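Local atomic coordinates of beta sliding clamp (PDB entry 6DJ8), a protein that probably forms a ring-shaped head-to-tail homodimer around DNA, tethering DNA polymerases and other replication proteins to the template and making synthesis processive. Residues H11-C17 with I71-F77; L194-T198 with Y265-K269; N371-L375 with H385-P389. The contacts are given in a common frame with arbitrary orientation. Residue numbers count along the deposited sequence, not the author numbering.

Contact 1: H11-C17 with I71-F77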
# COMPACT_ATOMS: atom_id res chain seq x y z
N HIS A 11 7.97 13.15 40.14
CA HIS A 11 7.36 14.47 40.12
C HIS A 11 8.20 15.50 39.36
O HIS A 11 7.64 16.49 38.88
CB HIS A 11 7.12 14.95 41.55
CG HIS A 11 8.38 15.29 42.29
ND1 HIS A 11 9.01 16.51 42.18
CD2 HIS A 11 9.12 14.56 43.16
CE1 HIS A 11 10.08 16.52 42.94
NE2 HIS A 11 10.18 15.35 43.54
N ASN A 12 9.52 15.30 39.24
CA ASN A 12 10.34 16.29 38.53
C ASN A 12 11.21 15.70 37.43
O ASN A 12 12.12 16.39 36.96
CB ASN A 12 11.22 17.07 39.53
CG ASN A 12 12.20 16.17 40.29
OD1 ASN A 12 12.25 14.96 40.08
ND2 ASN A 12 12.99 16.78 41.17
N THR A 13 10.98 14.46 37.00
CA THR A 13 11.74 13.88 35.89
C THR A 13 10.77 13.68 34.73
O THR A 13 10.27 12.59 34.49
CB THR A 13 12.41 12.57 36.30
OG1 THR A 13 13.17 12.78 37.49
CG2 THR A 13 13.42 12.16 35.22
N PHE A 14 10.53 14.76 33.99
CA PHE A 14 9.54 14.75 32.93
C PHE A 14 9.86 15.84 31.92
O PHE A 14 10.69 16.71 32.16
CB PHE A 14 8.13 14.98 33.49
CG PHE A 14 7.92 16.38 33.99
CD1 PHE A 14 8.16 16.69 35.32
CD2 PHE A 14 7.53 17.40 33.13
CE1 PHE A 14 7.99 17.98 35.79
CE2 PHE A 14 7.37 18.70 33.59
CZ PHE A 14 7.59 18.99 34.92
N PHE A 15 9.14 15.81 30.80
CA PHE A 15 9.09 16.99 29.96
C PHE A 15 7.72 17.07 29.31
O PHE A 15 7.04 16.05 29.12
CB PHE A 15 10.20 17.01 28.90
CG PHE A 15 10.13 15.89 27.93
CD1 PHE A 15 10.76 14.70 28.21
CD2 PHE A 15 9.44 16.02 26.74
CE1 PHE A 15 10.70 13.65 27.32
CE2 PHE A 15 9.38 14.98 25.86
CZ PHE A 15 10.01 13.79 26.15
N ILE A 16 7.32 18.29 28.96
CA ILE A 16 6.11 18.57 28.22
C ILE A 16 6.52 19.00 26.82
O ILE A 16 7.44 19.82 26.67
CB ILE A 16 5.27 19.66 28.91
CG1 ILE A 16 4.97 19.26 30.37
CG2 ILE A 16 3.99 19.96 28.12
CD1 ILE A 16 4.19 20.30 31.14
N CYS A 17 5.86 18.46 25.81
CA CYS A 17 6.19 18.78 24.44
C CYS A 17 4.92 18.89 23.62
O CYS A 17 3.83 18.47 24.04
CB CYS A 17 7.12 17.74 23.82
SG CYS A 17 6.37 16.12 23.73
N ILE A 71 11.04 22.19 24.69
CA ILE A 71 10.16 21.52 25.63
C ILE A 71 10.11 22.33 26.91
O ILE A 71 10.86 23.30 27.09
CB ILE A 71 10.62 20.08 25.95
CG1 ILE A 71 12.06 20.16 26.49
CG2 ILE A 71 10.46 19.17 24.74
CD1 ILE A 71 12.60 18.88 27.05
N VAL A 72 9.29 21.88 27.84
CA VAL A 72 9.26 22.38 29.21
C VAL A 72 9.71 21.24 30.12
O VAL A 72 9.25 20.10 29.96
CB VAL A 72 7.85 22.89 29.59
CG1 VAL A 72 7.77 23.20 31.09
CG2 VAL A 72 7.50 24.10 28.74
N SER A 73 10.63 21.53 31.03
CA SER A 73 11.14 20.49 31.91
C SER A 73 11.57 21.09 33.24
O SER A 73 11.50 22.30 33.46
CB SER A 73 12.32 19.78 31.26
OG SER A 73 13.45 20.62 31.31
N GLU A 74 12.01 20.22 34.14
CA GLU A 74 12.52 20.73 35.41
C GLU A 74 13.89 20.18 35.73
O GLU A 74 14.71 20.90 36.29
CB GLU A 74 11.57 20.37 36.57
CG GLU A 74 10.43 21.34 36.78
CD GLU A 74 9.42 20.83 37.79
OE1 GLU A 74 9.82 20.13 38.75
OE2 GLU A 74 8.22 21.12 37.61
N THR A 75 14.17 18.92 35.39
CA THR A 75 15.49 18.35 35.57
C THR A 75 15.93 17.74 34.25
O THR A 75 15.12 17.45 33.37
CB THR A 75 15.53 17.29 36.68
OG1 THR A 75 14.69 16.18 36.33
CG2 THR A 75 15.09 17.89 38.02
N ASP A 76 17.23 17.52 34.15
CA ASP A 76 17.84 16.94 32.96
C ASP A 76 17.98 15.44 33.17
O ASP A 76 18.27 14.99 34.28
CB ASP A 76 19.22 17.56 32.72
CG ASP A 76 19.15 19.04 32.38
OD1 ASP A 76 18.02 19.57 32.25
OD2 ASP A 76 20.22 19.68 32.26
N PHE A 77 17.74 14.68 32.12
CA PHE A 77 17.88 13.23 32.20
C PHE A 77 17.93 12.68 30.79
O PHE A 77 17.60 13.38 29.82
CB PHE A 77 16.71 12.60 32.98
CG PHE A 77 15.36 12.77 32.32
CD1 PHE A 77 14.62 13.93 32.51
CD2 PHE A 77 14.83 11.78 31.52
CE1 PHE A 77 13.37 14.08 31.92
CE2 PHE A 77 13.58 11.92 30.91
CZ PHE A 77 12.85 13.07 31.11
O HOH W 1 12.47 17.09 33.86
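The segments 11-17 and 71-77 run antiparallel. I16 and V72 form a hydrogen-bonded antiparallel pair, with CA atoms 5.0 Å apart. I16 N donates to V72 O at 2.8 Å, and V72 N donates to I16 O at 3.0 Å, both nearly straight. Beyond S73 the chains separate, and a water enters the gap. It donates to F14 O at 2.5 Å and accepts from T75 N at 2.9 Å. Further on, T75 OG1 donates to N12 O at 2.7 Å, so here a side chain takes the place of a backbone donor. Strand 72-73 is a short, weakly bonded edge strand beside strand 14-18, whose backbone also bonds to strand 98-104. Both segments belong to the N-terminal domain, which has the clamp fold of sheets packed over helices. On the buried side F15 CB meets I71 CD1 at 3.6 Å, and F15 CD1 meets F77 CZ at 3.9 Å. F77 leads into strand 77-82 of a second sheet. I47, V49 and L54 of that sheet also touch F15. T13 CG2 lies over one face of the F77 ring, 3.7 Å from its centroid, a CH-pi contact. On the other side I16 CB packs on V72 CB at 4.2 Å. The F14 ring, itself buried, makes a cation-pi contact with K100, while E74 OE2 sits at the ring's edge, 3.5 Å from F14 CZ.

Contact 2: L194-T198 with Y265-K269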
# COMPACT_ATOMS: atom_id res chain seq x y z
N LEU A 194 31.53 18.97 -7.76
CA LEU A 194 30.87 18.04 -8.66
C LEU A 194 30.52 16.75 -7.93
O LEU A 194 31.32 16.22 -7.15
CB LEU A 194 31.80 17.79 -9.86
CG LEU A 194 31.58 16.66 -10.84
CD1 LEU A 194 32.07 17.08 -12.19
CD2 LEU A 194 32.41 15.51 -10.33
N LEU A 195 29.32 16.24 -8.19
CA LEU A 195 28.85 14.98 -7.64
C LEU A 195 28.64 13.96 -8.76
O LEU A 195 28.11 14.30 -9.82
CB LEU A 195 27.54 15.17 -6.87
CG LEU A 195 27.67 15.77 -5.47
CD1 LEU A 195 28.02 17.26 -5.51
CD2 LEU A 195 26.43 15.52 -4.65
N VAL A 196 29.06 12.73 -8.51
CA VAL A 196 28.92 11.63 -9.47
C VAL A 196 28.39 10.42 -8.73
O VAL A 196 28.79 10.16 -7.59
CB VAL A 196 30.26 11.30 -10.15
CG1 VAL A 196 30.13 10.08 -11.06
CG2 VAL A 196 30.77 12.51 -10.93
N SER A 197 27.48 9.67 -9.36
CA SER A 197 27.10 8.38 -8.81
C SER A 197 26.84 7.40 -9.94
O SER A 197 26.38 7.78 -11.02
CB SER A 197 25.84 8.47 -7.93
OG SER A 197 24.76 8.99 -8.68
N THR A 198 27.10 6.12 -9.67
CA THR A 198 26.88 5.10 -10.68
C THR A 198 26.78 3.74 -10.01
O THR A 198 27.31 3.52 -8.92
CB THR A 198 28.02 5.08 -11.70
OG1 THR A 198 27.74 4.11 -12.73
CG2 THR A 198 29.31 4.67 -10.99
N TYR A 265 37.55 6.13 -6.24
CA TYR A 265 36.40 6.11 -7.13
C TYR A 265 36.88 5.92 -8.57
O TYR A 265 37.96 6.39 -8.93
CB TYR A 265 35.58 7.39 -6.98
CG TYR A 265 34.14 7.23 -7.43
CD1 TYR A 265 33.19 6.60 -6.63
CD2 TYR A 265 33.74 7.70 -8.67
CE1 TYR A 265 31.88 6.46 -7.05
CE2 TYR A 265 32.46 7.58 -9.09
CZ TYR A 265 31.52 6.95 -8.29
OH TYR A 265 30.25 6.84 -8.75
N PRO A 266 36.12 5.21 -9.39
CA PRO A 266 36.56 4.97 -10.78
C PRO A 266 36.68 6.27 -11.57
O PRO A 266 36.08 7.30 -11.24
CB PRO A 266 35.46 4.07 -11.37
CG PRO A 266 34.86 3.37 -10.18
CD PRO A 266 34.91 4.43 -9.09
N ASP A 267 37.45 6.19 -12.66
CA ASP A 267 37.69 7.31 -13.59
C ASP A 267 36.45 7.57 -14.45
O ASP A 267 36.40 7.24 -15.64
CB ASP A 267 38.91 7.01 -14.45
CG ASP A 267 39.25 8.14 -15.41
OD1 ASP A 267 38.60 9.20 -15.34
OD2 ASP A 267 40.16 7.95 -16.26
N TYR A 268 35.44 8.19 -13.83
CA TYR A 268 34.20 8.51 -14.54
C TYR A 268 34.44 9.46 -15.71
O TYR A 268 33.70 9.41 -16.70
CB TYR A 268 33.17 9.12 -13.57
CG TYR A 268 33.46 10.58 -13.27
CD1 TYR A 268 34.33 10.93 -12.24
CD2 TYR A 268 32.87 11.60 -14.02
CE1 TYR A 268 34.60 12.25 -11.96
CE2 TYR A 268 33.15 12.93 -13.75
CZ TYR A 268 34.02 13.25 -12.73
OH TYR A 268 34.30 14.57 -12.46
N LYS A 269 35.44 10.35 -15.59
CA LYS A 269 35.69 11.35 -16.63
C LYS A 269 35.94 10.70 -17.98
O LYS A 269 35.55 11.26 -19.01
CB LYS A 269 36.90 12.22 -16.26
O HOH W 2 28.44 5.45 -7.09
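Two tyrosines of the loop 265-269, Y265 and Y268, cover V196 on strand 192-198. These three residues have the most surface buried here. The segments run almost at right angles, 94° end to end, and no direct hydrogen bond joins them. V196 points its CA-to-CB bond at the loop and uses both methyls. V196 CG2 sits over the face of the Y268 ring, 3.7 Å from the centroid and 9° off the normal, a well-centred CH-pi contact. V196 CG1 lies 3.9 Å from Y265 CE2. L194 extends the apolar patch, with its CD2 3.7 Å from Y268 CZ. At the other end, T198 CG2 comes within 3.3 Å of Y265 OH. That hydroxyl also reaches the strand through a water, which is 2.8 Å from Y265 OH and accepts from T198 N at 3.0 Å. The bound peptide packs on T198 and P266, so this contact forms part of the wall of its site. Y265 stacks on Y184 of strand 182-187, and Y268 touches Y184 and M203 of strand 202-211. The loop therefore lies across one face of the sheet, while L195 points to the other face and packs on V163 and I167 of helix 157-167.

Contact 3: N371-L375 with H385-P389; sequences NVLKL and HLIMP
Four backbone hydrogen bonds join strands 373-375 and 385-387, the arms of a beta hairpin in the C-terminal domain. L375 N donates to H385 O at 2.6 Å, and H385 N returns a bond to L375 O at 3.0 Å. Two residues along, L373 N donates to I387 O and I387 N to L373 O, each at 2.9 Å. L373-I387 and L375-H385 are therefore hydrogen-bonded antiparallel pairs (CA-CA 5.1 and 5.0 Å), and K374-L386 between them is non-hydrogen-bonded (CA-CA 4.6 Å). The strand directions differ by 154°, and the axes approach to 4.7 Å. The paired residues are extended, with phi from -86° to -133° and psi from 123° to 140°. A CA-H...O contact, L386 CA to L373 O at 3.2 Å, adds to the pairing.

L373 (chi1 t, chi2 p), L375, H385 (chi1 t) and I387 share one face. L375 (chi1 m, chi2 p) brings CD2 to 4.0 Å from CD1 of I387 (chi1 m, chi2 t). Helix 348-355 covers L375 and H385, and H385 ND1 is hydrogen-bonded to S204 OG. K374 and L386 (chi1 m, chi2 t) occupy the other face, K374 CB 3.7 Å from L386 CD2. The end of K374 leads away, and its NZ makes a weak hydrogen bond to Q366 OE1. V372 (chi1 p) sets CG2 3.5 Å from L386 CB. Outside the pairs, P389 CD lies 3.6 Å from N371 O. The bound peptide packs against N371, V372 and M388.

Polar bonding between the segments is all main chain, so the backbone fixes the register while mostly apolar side chains serve the core and peptide site.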
# COMPACT_ATOMS: atom_id res chain seq x y z
N ASN A 371 26.90 2.93 -28.41
CA ASN A 371 27.57 3.47 -27.21
C ASN A 371 26.57 3.98 -26.18
O ASN A 371 25.38 3.90 -26.43
CB ASN A 371 28.70 4.44 -27.55
CG ASN A 371 30.01 3.84 -27.12
OD1 ASN A 371 30.38 3.94 -25.95
ND2 ASN A 371 30.67 3.14 -28.02
N VAL A 372 27.09 4.53 -25.09
CA VAL A 372 26.31 5.03 -23.97
C VAL A 372 25.25 6.01 -24.46
O VAL A 372 25.50 6.88 -25.30
CB VAL A 372 27.26 5.68 -22.95
CG1 VAL A 372 27.95 6.89 -23.55
CG2 VAL A 372 26.53 6.07 -21.73
N LEU A 373 24.06 5.88 -23.89
CA LEU A 373 22.97 6.83 -24.09
C LEU A 373 23.11 7.96 -23.08
O LEU A 373 23.30 7.71 -21.88
CB LEU A 373 21.63 6.12 -23.92
CG LEU A 373 20.40 6.64 -24.64
CD1 LEU A 373 20.59 6.42 -26.11
CD2 LEU A 373 19.16 5.92 -24.15
N LYS A 374 23.02 9.19 -23.55
CA LYS A 374 23.13 10.36 -22.68
C LYS A 374 21.80 11.08 -22.60
O LYS A 374 21.20 11.40 -23.64
CB LYS A 374 24.21 11.32 -23.17
CG LYS A 374 24.27 12.62 -22.38
CD LYS A 374 25.55 13.40 -22.70
CE LYS A 374 25.34 14.40 -23.83
NZ LYS A 374 24.22 15.34 -23.55
N LEU A 375 21.34 11.31 -21.38
CA LEU A 375 20.11 12.03 -21.12
C LEU A 375 20.42 13.37 -20.47
O LEU A 375 21.19 13.41 -19.50
CB LEU A 375 19.18 11.24 -20.18
CG LEU A 375 18.31 10.11 -20.69
CD1 LEU A 375 19.09 9.17 -21.56
CD2 LEU A 375 17.65 9.35 -19.47
N HIS A 385 22.97 12.39 -17.37
CA HIS A 385 22.71 11.01 -17.00
C HIS A 385 23.03 10.09 -18.17
O HIS A 385 22.59 10.32 -19.31
CB HIS A 385 21.26 10.78 -16.55
CG HIS A 385 21.05 9.45 -15.92
ND1 HIS A 385 21.40 9.16 -14.61
CD2 HIS A 385 20.57 8.29 -16.44
CE1 HIS A 385 21.10 7.90 -14.35
NE2 HIS A 385 20.59 7.35 -15.44
N LEU A 386 23.80 9.05 -17.88
CA LEU A 386 24.28 8.10 -18.87
C LEU A 386 23.70 6.73 -18.55
O LEU A 386 23.62 6.35 -17.37
CB LEU A 386 25.80 8.03 -18.88
CG LEU A 386 26.55 9.35 -19.06
CD1 LEU A 386 28.07 9.14 -18.94
CD2 LEU A 386 26.23 10.01 -20.42
N ILE A 387 23.30 6.01 -19.59
CA ILE A 387 22.80 4.65 -19.46
C ILE A 387 23.49 3.79 -20.50
O ILE A 387 23.41 4.09 -21.70
CB ILE A 387 21.27 4.59 -19.63
CG1 ILE A 387 20.57 5.50 -18.61
CG2 ILE A 387 20.78 3.15 -19.49
CD1 ILE A 387 19.08 5.67 -18.84
N MET A 388 24.15 2.74 -20.06
CA MET A 388 24.77 1.82 -21.00
C MET A 388 23.68 0.96 -21.64
O MET A 388 22.79 0.47 -20.94
CB MET A 388 25.83 0.95 -20.32
CG MET A 388 26.74 0.20 -21.28
SD MET A 388 27.81 1.28 -22.28
CE MET A 388 28.77 0.10 -23.23
N PRO A 389 23.69 0.81 -22.96
CA PRO A 389 22.70 -0.07 -23.59
C PRO A 389 22.95 -1.52 -23.22
O PRO A 389 24.05 -1.92 -22.86
CB PRO A 389 22.90 0.16 -25.10
CG PRO A 389 24.33 0.61 -25.22
CD PRO A 389 24.55 1.44 -23.98

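How the contacts relate
The contacts follow one another along the chain: contact 1 in the N-terminal domain, contact 2 in the central domain, its loop leading on toward the C-terminal domain, and contact 3 in the C-terminal domain. Contact 1 stands apart. Its centre is about 49 Å from that of contact 2 and about 57 Å from that of contact 3, across the centre of the chain. Contacts 2 and 3 have centres about 14 Å and nearest atoms about 6 Å apart. They reach the same sheet, in which strand 202-211 lies between strands 192-198 and 383-387. The bound peptide packs on both, where these two domains meet, consistent with the pocket in which bacterial clamps bind clamp-binding peptides of polymerases.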